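Local coordinates for mannan endo-1,4-beta-mannosidase (Mytilus edulis, PDB 2C0H), which hydrolyses internal beta-1,4-mannosidic linkages in mannans, galactomannans and glucomannans, leaving mannobiose and mannotriose uncut, at residues G59-V64 with G319-S324; N296-A301 with W330-R335; W311-G316 with Q338-R343. The protein carries 3 engineered substitutions. All blocks are in the same frame, centred on the assembly; numbering follows the deposited sequence.

All three contacts gather around strand 319-322, the last of the TIM barrel, and the helices before and after it in sequence. Their segments interleave along the chain, except that 59-64 of contact 1 comes far earlier. Contact 1 lies inside the barrel, its centre about 12 Å from that of contact 2 and about 13 Å from that of contact 3. Contacts 2 and 3, with centres about 15 Å apart, use the beginning and the end of helix 330-339. Toward the catalytic end, Thr322 OG1 lies 2.7 Å from Gln333 OE1; toward the opposite end, Ala320 packs on Ala312. The last strand is thus joined to both flanking helices, 330-339 and 305-314.

Contact 1: G59-V64 with G319-S324; sequences GNSVRV and GAWTWS
This is a buried side-chain contact inside the barrel, where Ser61 and Arg63 of strand 61-68 reach the indole of Trp321 on strand 319-322. Trp321 NE1 gives its N-H to Ser61 OG at 3.1 Å with an angle of 151°, and the oxygen lies tilted from the ring plane. Ser61 OG in turn donates to Asn60 OD1, 3.0 Å away and nearly in line with that C=O, so the hydroxyl is gripped as both acceptor and donor. The two strands are not neighbours: each pairs with strand 17-25 in the parallel beta/alpha (TIM) barrel of glycosyl hydrolase family 5, and the indole bridges the gap between them from within. The Arg63 side chain crosses that of Trp321 at about a right angle, with CB over one face near the rim and CD 3.8 Å from Trp321 CE3. Its CG is anti to the backbone N (chi1 176°) and the rest of the chain is extended, which carries the guanidinium past the indole; the two planes are nearly parallel, 8° apart, but the aliphatic part does the touching. Beyond it the guanidinium forms salt bridges with Asp159 and Glu294 and hydrogen bonds with Asn25 and Asn162. Glu294 is the probable nucleophile, and Asn162 probably binds substrate.

Contact 2: N296-A301 with W330-R335; sequences NQEHGA and WNNQLR
Two side-chain hydrogen bonds join Gln297 and Glu298 to Arg335 and Asn332 on the first turns of helix 330-339. Arg335 NH2 donates to Gln297 OE1 at 3.2 Å, with an N-H...O angle of 146°; the donor stands tilted from the carbonyl plane, and the amide and guanidinium planes are 58° apart. Gln297 OE1 is also bonded to Ser305. The second bond, from Asn332 ND2 to Glu298 OE2, is likewise 3.2 Å long but more bent, at 137°, and reaches the oxygen from above the carboxylate plane. Within the helix Arg335 NH1 donates to Asn332 OD1 over 2.8 Å. Asn332 is therefore held at both ends of its amide, which fixes its flip, while Glu306 pairs with Arg335 NE and helps to aim the guanidinium. Gln297 reaches across on a fully extended chain. Outward from the bonds, its amide packs against that of Asn332, Gln297 NE2 3.6 Å from Asn332 ND2, a contact between two amide nitrogens and not a bond. Within the loop, His299 ND1 donates to a lone pair of Asn296 OD1 at 2.9 Å. In this barrel the loop after strand 290-294, whose last residue is the probable nucleophile Glu294, thereby meets the start of helix 330-339 at the C-terminal ends of the strands, where TIM-barrel active sites lie.

Contact 3: W311-G316 with Q338-R343; sequences WAYTKG and QHLKSR
At the end of the TIM barrel remote from the catalytic face, Tyr313 in the last turn of helix 305-314 packs against Leu340 and Arg343, which open and close a type I beta turn just after helix 330-339. The contact thus joins the C-terminal ends of the last two barrel helices, away from the annotated sites. A first torsion of -174° swings the phenol of Tyr313 away from its own backbone nitrogen and across to the turn. Near its root, Tyr313 CB lies 3.9 Å from Leu340 CD2, the two side chains sliding past each other in opposite directions in an apolar contact. Farther out, the ring meets Arg343: Tyr313 CE2 is 3.8 Å from Arg343 CB, and the hydroxyl OH comes to 3.4 Å from the carbonyl carbon C of Arg343. The Arg343 chain is bent at chi2 and chi3 and folds back across the ring at a slant, so that Tyr313 CD2 stands over one face of the guanidinium, with the two planes 88° apart. Asp345 and Glu310 form salt bridges with this guanidinium and probably offset its charge. The phenol oxygen is itself bonded to His346 and Gly347, so the hydroxyl also ties down the chain after the turn. With an alanine in place of Tyr313, the bent Arg343 chain would probably lose the surface it lies on, and His346 and Gly347 would be left without their hydroxyl partner. Beside the ring, Thr314 CG2 adds a marginal contact, 4.0 Å from Arg343 NH2.

Contact 1: G59-V64 with G319-S324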
# COMPACT_ATOMS: atom_id res chain seq x y z
N GLY A 59 -2.69 -15.25 -9.95
CA GLY A 59 -2.59 -14.11 -9.03
C GLY A 59 -3.53 -14.32 -7.87
O GLY A 59 -4.59 -14.96 -8.02
N ASN A 60 -3.17 -13.77 -6.72
CA ASN A 60 -3.94 -13.95 -5.49
C ASN A 60 -4.26 -12.65 -4.77
O ASN A 60 -4.86 -12.70 -3.68
CB ASN A 60 -3.22 -14.91 -4.53
CG ASN A 60 -1.84 -14.43 -4.09
OD1 ASN A 60 -1.57 -13.23 -3.98
ND2 ASN A 60 -0.95 -15.39 -3.81
N SER A 61 -3.90 -11.51 -5.33
CA SER A 61 -4.15 -10.23 -4.65
C SER A 61 -4.17 -9.04 -5.58
O SER A 61 -3.48 -9.02 -6.60
CB SER A 61 -3.14 -10.00 -3.52
OG SER A 61 -1.82 -10.29 -3.91
N VAL A 62 -4.96 -8.04 -5.20
CA VAL A 62 -5.13 -6.80 -5.96
C VAL A 62 -5.03 -5.63 -4.99
O VAL A 62 -5.63 -5.69 -3.91
CB VAL A 62 -6.50 -6.74 -6.69
CG1 VAL A 62 -6.67 -5.45 -7.45
CG2 VAL A 62 -6.67 -7.90 -7.63
N ARG A 63 -4.29 -4.59 -5.38
CA ARG A 63 -4.25 -3.30 -4.67
C ARG A 63 -5.15 -2.31 -5.41
O ARG A 63 -5.03 -2.10 -6.63
CB ARG A 63 -2.80 -2.79 -4.58
CG ARG A 63 -2.56 -1.42 -3.94
CD ARG A 63 -1.04 -1.19 -3.73
NE ARG A 63 -0.65 0.08 -3.10
CZ ARG A 63 -0.04 1.11 -3.68
NH1 ARG A 63 0.29 1.10 -4.97
NH2 ARG A 63 0.27 2.18 -2.96
N VAL A 64 -6.05 -1.67 -4.67
CA VAL A 64 -6.99 -0.71 -5.24
C VAL A 64 -7.01 0.57 -4.41
O VAL A 64 -6.93 0.51 -3.20
CB VAL A 64 -8.40 -1.31 -5.34
CG1 VAL A 64 -9.02 -1.56 -3.99
CG2 VAL A 64 -9.32 -0.44 -6.17
N GLY A 319 6.02 -10.41 -1.34
CA GLY A 319 5.02 -10.15 -2.34
C GLY A 319 5.57 -9.32 -3.47
O GLY A 319 6.65 -8.74 -3.37
N ALA A 320 4.80 -9.32 -4.57
CA ALA A 320 5.14 -8.54 -5.75
C ALA A 320 3.84 -8.17 -6.49
O ALA A 320 3.07 -9.04 -6.86
CB ALA A 320 6.07 -9.35 -6.63
N TRP A 321 3.59 -6.87 -6.61
CA TRP A 321 2.44 -6.34 -7.32
C TRP A 321 2.89 -5.44 -8.47
O TRP A 321 3.58 -4.47 -8.27
CB TRP A 321 1.57 -5.51 -6.39
CG TRP A 321 0.99 -6.26 -5.24
CD1 TRP A 321 0.57 -7.56 -5.23
CD2 TRP A 321 0.72 -5.74 -3.93
NE1 TRP A 321 0.05 -7.88 -3.98
CE2 TRP A 321 0.14 -6.78 -3.17
CE3 TRP A 321 0.90 -4.49 -3.34
CZ2 TRP A 321 -0.25 -6.61 -1.84
CZ3 TRP A 321 0.51 -4.33 -2.00
CH2 TRP A 321 -0.03 -5.38 -1.28
N THR A 322 2.53 -5.81 -9.70
CA THR A 322 2.90 -4.99 -10.84
C THR A 322 2.06 -3.73 -10.94
O THR A 322 0.95 -3.67 -10.43
CB THR A 322 2.71 -5.76 -12.14
OG1 THR A 322 1.39 -6.28 -12.20
CG2 THR A 322 3.74 -6.88 -12.26
N TRP A 323 2.59 -2.74 -11.64
CA TRP A 323 1.87 -1.52 -11.93
C TRP A 323 1.62 -1.47 -13.44
O TRP A 323 2.62 -1.45 -14.18
CB TRP A 323 2.73 -0.32 -11.55
CG TRP A 323 2.04 0.96 -11.87
CD1 TRP A 323 2.15 1.69 -13.03
CD2 TRP A 323 1.08 1.62 -11.06
NE1 TRP A 323 1.32 2.79 -12.95
CE2 TRP A 323 0.65 2.76 -11.76
CE3 TRP A 323 0.53 1.35 -9.80
CZ2 TRP A 323 -0.30 3.64 -11.23
CZ3 TRP A 323 -0.40 2.24 -9.28
CH2 TRP A 323 -0.81 3.35 -10.00
N SER A 324 0.38 -1.44 -13.93
CA SER A 324 -0.91 -1.75 -13.27
C SER A 324 -1.93 -2.23 -14.34
O SER A 324 -1.62 -2.23 -15.54
CB SER A 324 -1.50 -0.50 -12.63
OG SER A 324 -1.88 0.43 -13.64

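Contact 2: N296-A301 with W330-R335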
# COMPACT_ATOMS: atom_id res chain seq x y z
N ASN A 296 7.39 -2.70 -13.06
CA ASN A 296 7.00 -3.35 -14.32
C ASN A 296 8.21 -3.54 -15.23
O ASN A 296 9.27 -2.98 -15.03
CB ASN A 296 5.85 -2.61 -15.04
CG ASN A 296 6.14 -1.14 -15.29
OD1 ASN A 296 7.19 -0.76 -15.81
ND2 ASN A 296 5.18 -0.29 -14.92
N GLN A 297 8.02 -4.41 -16.22
CA GLN A 297 9.07 -4.76 -17.17
C GLN A 297 9.49 -3.55 -18.00
O GLN A 297 10.66 -3.41 -18.37
CB GLN A 297 8.54 -5.87 -18.05
CG GLN A 297 9.47 -6.43 -19.05
CD GLN A 297 8.78 -7.45 -19.91
OE1 GLN A 297 8.13 -8.39 -19.41
NE2 GLN A 297 8.88 -7.27 -21.21
N GLU A 298 8.55 -2.66 -18.28
CA GLU A 298 8.85 -1.47 -19.06
C GLU A 298 9.90 -0.57 -18.38
O GLU A 298 10.64 0.16 -19.05
CB GLU A 298 7.55 -0.72 -19.37
CG GLU A 298 6.62 -1.43 -20.39
CD GLU A 298 5.81 -2.63 -19.84
OE1 GLU A 298 5.87 -2.95 -18.63
OE2 GLU A 298 5.06 -3.26 -20.63
N HIS A 299 9.97 -0.63 -17.05
CA HIS A 299 10.95 0.10 -16.25
C HIS A 299 11.78 -0.87 -15.41
O HIS A 299 12.12 -0.57 -14.26
CB HIS A 299 10.21 1.12 -15.38
CG HIS A 299 9.43 2.11 -16.18
ND1 HIS A 299 8.10 1.92 -16.50
CD2 HIS A 299 9.79 3.28 -16.75
CE1 HIS A 299 7.68 2.94 -17.24
NE2 HIS A 299 8.69 3.78 -17.41
N GLY A 300 12.14 -2.00 -16.00
CA GLY A 300 12.84 -3.08 -15.31
C GLY A 300 14.29 -3.35 -15.70
O GLY A 300 14.81 -4.42 -15.41
N ALA A 301 14.94 -2.37 -16.33
CA ALA A 301 16.38 -2.46 -16.63
C ALA A 301 16.73 -3.72 -17.41
O ALA A 301 17.78 -4.32 -17.16
CB ALA A 301 17.18 -2.38 -15.34
N TRP A 330 -0.79 -5.29 -19.95
CA TRP A 330 -1.46 -6.23 -19.03
C TRP A 330 -0.99 -7.67 -19.28
O TRP A 330 -0.78 -8.44 -18.34
CB TRP A 330 -2.98 -6.08 -19.13
CG TRP A 330 -3.86 -6.90 -18.21
CD1 TRP A 330 -4.92 -7.65 -18.58
CD2 TRP A 330 -3.78 -7.01 -16.76
NE1 TRP A 330 -5.51 -8.25 -17.48
CE2 TRP A 330 -4.83 -7.86 -16.36
CE3 TRP A 330 -2.93 -6.49 -15.80
CZ2 TRP A 330 -5.05 -8.21 -15.02
CZ3 TRP A 330 -3.15 -6.84 -14.45
CH2 TRP A 330 -4.20 -7.67 -14.09
N ASN A 331 -0.83 -8.06 -20.54
CA ASN A 331 -0.32 -9.40 -20.81
C ASN A 331 1.06 -9.69 -20.19
O ASN A 331 1.27 -10.82 -19.74
CB ASN A 331 -0.27 -9.69 -22.31
CG ASN A 331 -1.63 -9.86 -22.93
OD1 ASN A 331 -2.62 -10.19 -22.26
ND2 ASN A 331 -1.70 -9.66 -24.25
N ASN A 332 1.97 -8.71 -20.18
CA ASN A 332 3.30 -8.87 -19.56
C ASN A 332 3.14 -9.16 -18.07
O ASN A 332 3.86 -9.97 -17.49
CB ASN A 332 4.16 -7.61 -19.70
CG ASN A 332 4.85 -7.50 -21.05
OD1 ASN A 332 4.86 -8.44 -21.85
ND2 ASN A 332 5.45 -6.35 -21.29
N GLN A 333 2.19 -8.47 -17.45
CA GLN A 333 1.96 -8.64 -16.02
C GLN A 333 1.40 -10.01 -15.69
O GLN A 333 1.86 -10.67 -14.73
CB GLN A 333 1.02 -7.53 -15.52
CG GLN A 333 1.60 -6.12 -15.61
CD GLN A 333 0.56 -5.05 -15.33
OE1 GLN A 333 0.09 -4.92 -14.19
NE2 GLN A 333 0.19 -4.28 -16.34
N LEU A 334 0.41 -10.45 -16.47
CA LEU A 334 -0.19 -11.78 -16.31
C LEU A 334 0.83 -12.90 -16.57
O LEU A 334 0.84 -13.90 -15.88
CB LEU A 334 -1.39 -11.93 -17.25
CG LEU A 334 -2.62 -11.06 -16.96
CD1 LEU A 334 -3.67 -11.23 -18.05
CD2 LEU A 334 -3.20 -11.37 -15.59
N ARG A 335 1.71 -12.72 -17.55
CA ARG A 335 2.75 -13.72 -17.81
C ARG A 335 3.71 -13.82 -16.61
O ARG A 335 4.16 -14.91 -16.26
CB ARG A 335 3.52 -13.34 -19.09
CG ARG A 335 4.18 -14.50 -19.83
CD ARG A 335 4.94 -13.99 -21.04
NE ARG A 335 6.10 -13.21 -20.61
CZ ARG A 335 6.27 -11.90 -20.77
NH1 ARG A 335 5.41 -11.17 -21.47
NH2 ARG A 335 7.36 -11.32 -20.28

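Contact 3: W311-G316 with Q338-R343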
# COMPACT_ATOMS: atom_id res chain seq x y z
N TRP A 311 12.78 -12.96 -8.80
CA TRP A 311 13.69 -12.29 -7.85
C TRP A 311 12.94 -12.05 -6.54
O TRP A 311 13.43 -12.41 -5.47
CB TRP A 311 14.24 -10.98 -8.42
CG TRP A 311 15.30 -10.36 -7.53
CD1 TRP A 311 15.09 -9.47 -6.52
CD2 TRP A 311 16.71 -10.60 -7.58
NE1 TRP A 311 16.28 -9.14 -5.94
CE2 TRP A 311 17.30 -9.81 -6.56
CE3 TRP A 311 17.53 -11.40 -8.37
CZ2 TRP A 311 18.67 -9.81 -6.32
CZ3 TRP A 311 18.89 -11.39 -8.14
CH2 TRP A 311 19.45 -10.60 -7.12
N ALA A 312 11.75 -11.47 -6.63
CA ALA A 312 10.97 -11.18 -5.42
C ALA A 312 10.69 -12.45 -4.65
O ALA A 312 10.85 -12.50 -3.43
CB ALA A 312 9.66 -10.48 -5.76
N TYR A 313 10.31 -13.51 -5.36
CA TYR A 313 9.88 -14.77 -4.71
C TYR A 313 11.04 -15.48 -4.03
O TYR A 313 10.87 -16.03 -2.93
CB TYR A 313 9.22 -15.69 -5.77
CG TYR A 313 8.59 -16.98 -5.22
CD1 TYR A 313 7.47 -16.95 -4.40
CD2 TYR A 313 9.12 -18.23 -5.54
CE1 TYR A 313 6.91 -18.10 -3.90
CE2 TYR A 313 8.57 -19.39 -5.02
CZ TYR A 313 7.46 -19.34 -4.20
OH TYR A 313 6.89 -20.51 -3.68
N THR A 314 12.21 -15.48 -4.67
CA THR A 314 13.35 -16.27 -4.18
C THR A 314 14.37 -15.53 -3.33
O THR A 314 15.20 -16.19 -2.69
CB THR A 314 14.12 -16.94 -5.33
OG1 THR A 314 14.72 -15.96 -6.18
CG2 THR A 314 13.21 -17.85 -6.13
N LYS A 315 14.34 -14.20 -3.32
CA LYS A 315 15.35 -13.44 -2.59
C LYS A 315 14.88 -12.83 -1.27
O LYS A 315 15.55 -11.93 -0.76
CB LYS A 315 15.98 -12.37 -3.49
CG LYS A 315 16.61 -12.94 -4.76
CD LYS A 315 17.74 -13.91 -4.47
CE LYS A 315 18.59 -14.16 -5.71
NZ LYS A 315 19.77 -15.01 -5.44
N GLY A 316 13.78 -13.34 -0.73
CA GLY A 316 13.39 -13.06 0.66
C GLY A 316 12.27 -12.07 0.81
O GLY A 316 11.92 -11.70 1.93
N GLN A 338 1.84 -15.73 -13.79
CA GLN A 338 1.71 -17.12 -14.18
C GLN A 338 2.96 -17.95 -13.86
O GLN A 338 2.86 -19.17 -13.60
CB GLN A 338 1.41 -17.14 -15.67
CG GLN A 338 0.96 -18.45 -16.24
CD GLN A 338 0.67 -18.30 -17.71
OE1 GLN A 338 -0.40 -18.68 -18.19
NE2 GLN A 338 1.61 -17.71 -18.44
N HIS A 339 4.12 -17.29 -13.89
CA HIS A 339 5.40 -17.95 -13.59
C HIS A 339 5.43 -18.52 -12.19
O HIS A 339 6.04 -19.55 -11.94
CB HIS A 339 6.60 -16.99 -13.78
CG HIS A 339 7.92 -17.67 -13.67
ND1 HIS A 339 8.33 -18.65 -14.55
CD2 HIS A 339 8.91 -17.56 -12.75
CE1 HIS A 339 9.52 -19.09 -14.20
NE2 HIS A 339 9.90 -18.45 -13.11
N LEU A 340 4.73 -17.88 -11.26
CA LEU A 340 4.71 -18.38 -9.88
C LEU A 340 3.52 -19.29 -9.54
O LEU A 340 3.46 -19.81 -8.42
CB LEU A 340 4.70 -17.19 -8.91
CG LEU A 340 5.87 -16.21 -8.98
CD1 LEU A 340 5.73 -15.20 -7.83
CD2 LEU A 340 7.22 -16.89 -8.91
N LYS A 341 2.60 -19.49 -10.48
CA LYS A 341 1.30 -20.11 -10.17
C LYS A 341 1.41 -21.40 -9.34
O LYS A 341 0.73 -21.53 -8.32
CB LYS A 341 0.49 -20.37 -11.46
CG LYS A 341 -0.88 -20.96 -11.19
CD LYS A 341 -1.55 -21.46 -12.46
CE LYS A 341 -2.14 -20.36 -13.28
NZ LYS A 341 -2.98 -20.94 -14.37
N SER A 342 2.27 -22.33 -9.75
CA SER A 342 2.35 -23.63 -9.06
C SER A 342 3.43 -23.73 -7.97
O SER A 342 3.69 -24.82 -7.47
CB SER A 342 2.56 -24.74 -10.10
OG SER A 342 1.39 -24.90 -10.88
N ARG A 343 4.03 -22.60 -7.59
CA ARG A 343 5.25 -22.63 -6.79
C ARG A 343 4.96 -22.74 -5.30
O ARG A 343 4.00 -22.15 -4.80
CB ARG A 343 6.12 -21.40 -7.08
CG ARG A 343 6.67 -21.31 -8.51
CD ARG A 343 7.82 -22.25 -8.76
NE ARG A 343 9.04 -21.81 -8.08
CZ ARG A 343 9.97 -20.98 -8.58
NH1 ARG A 343 9.88 -20.49 -9.81
NH2 ARG A 343 11.02 -20.67 -7.84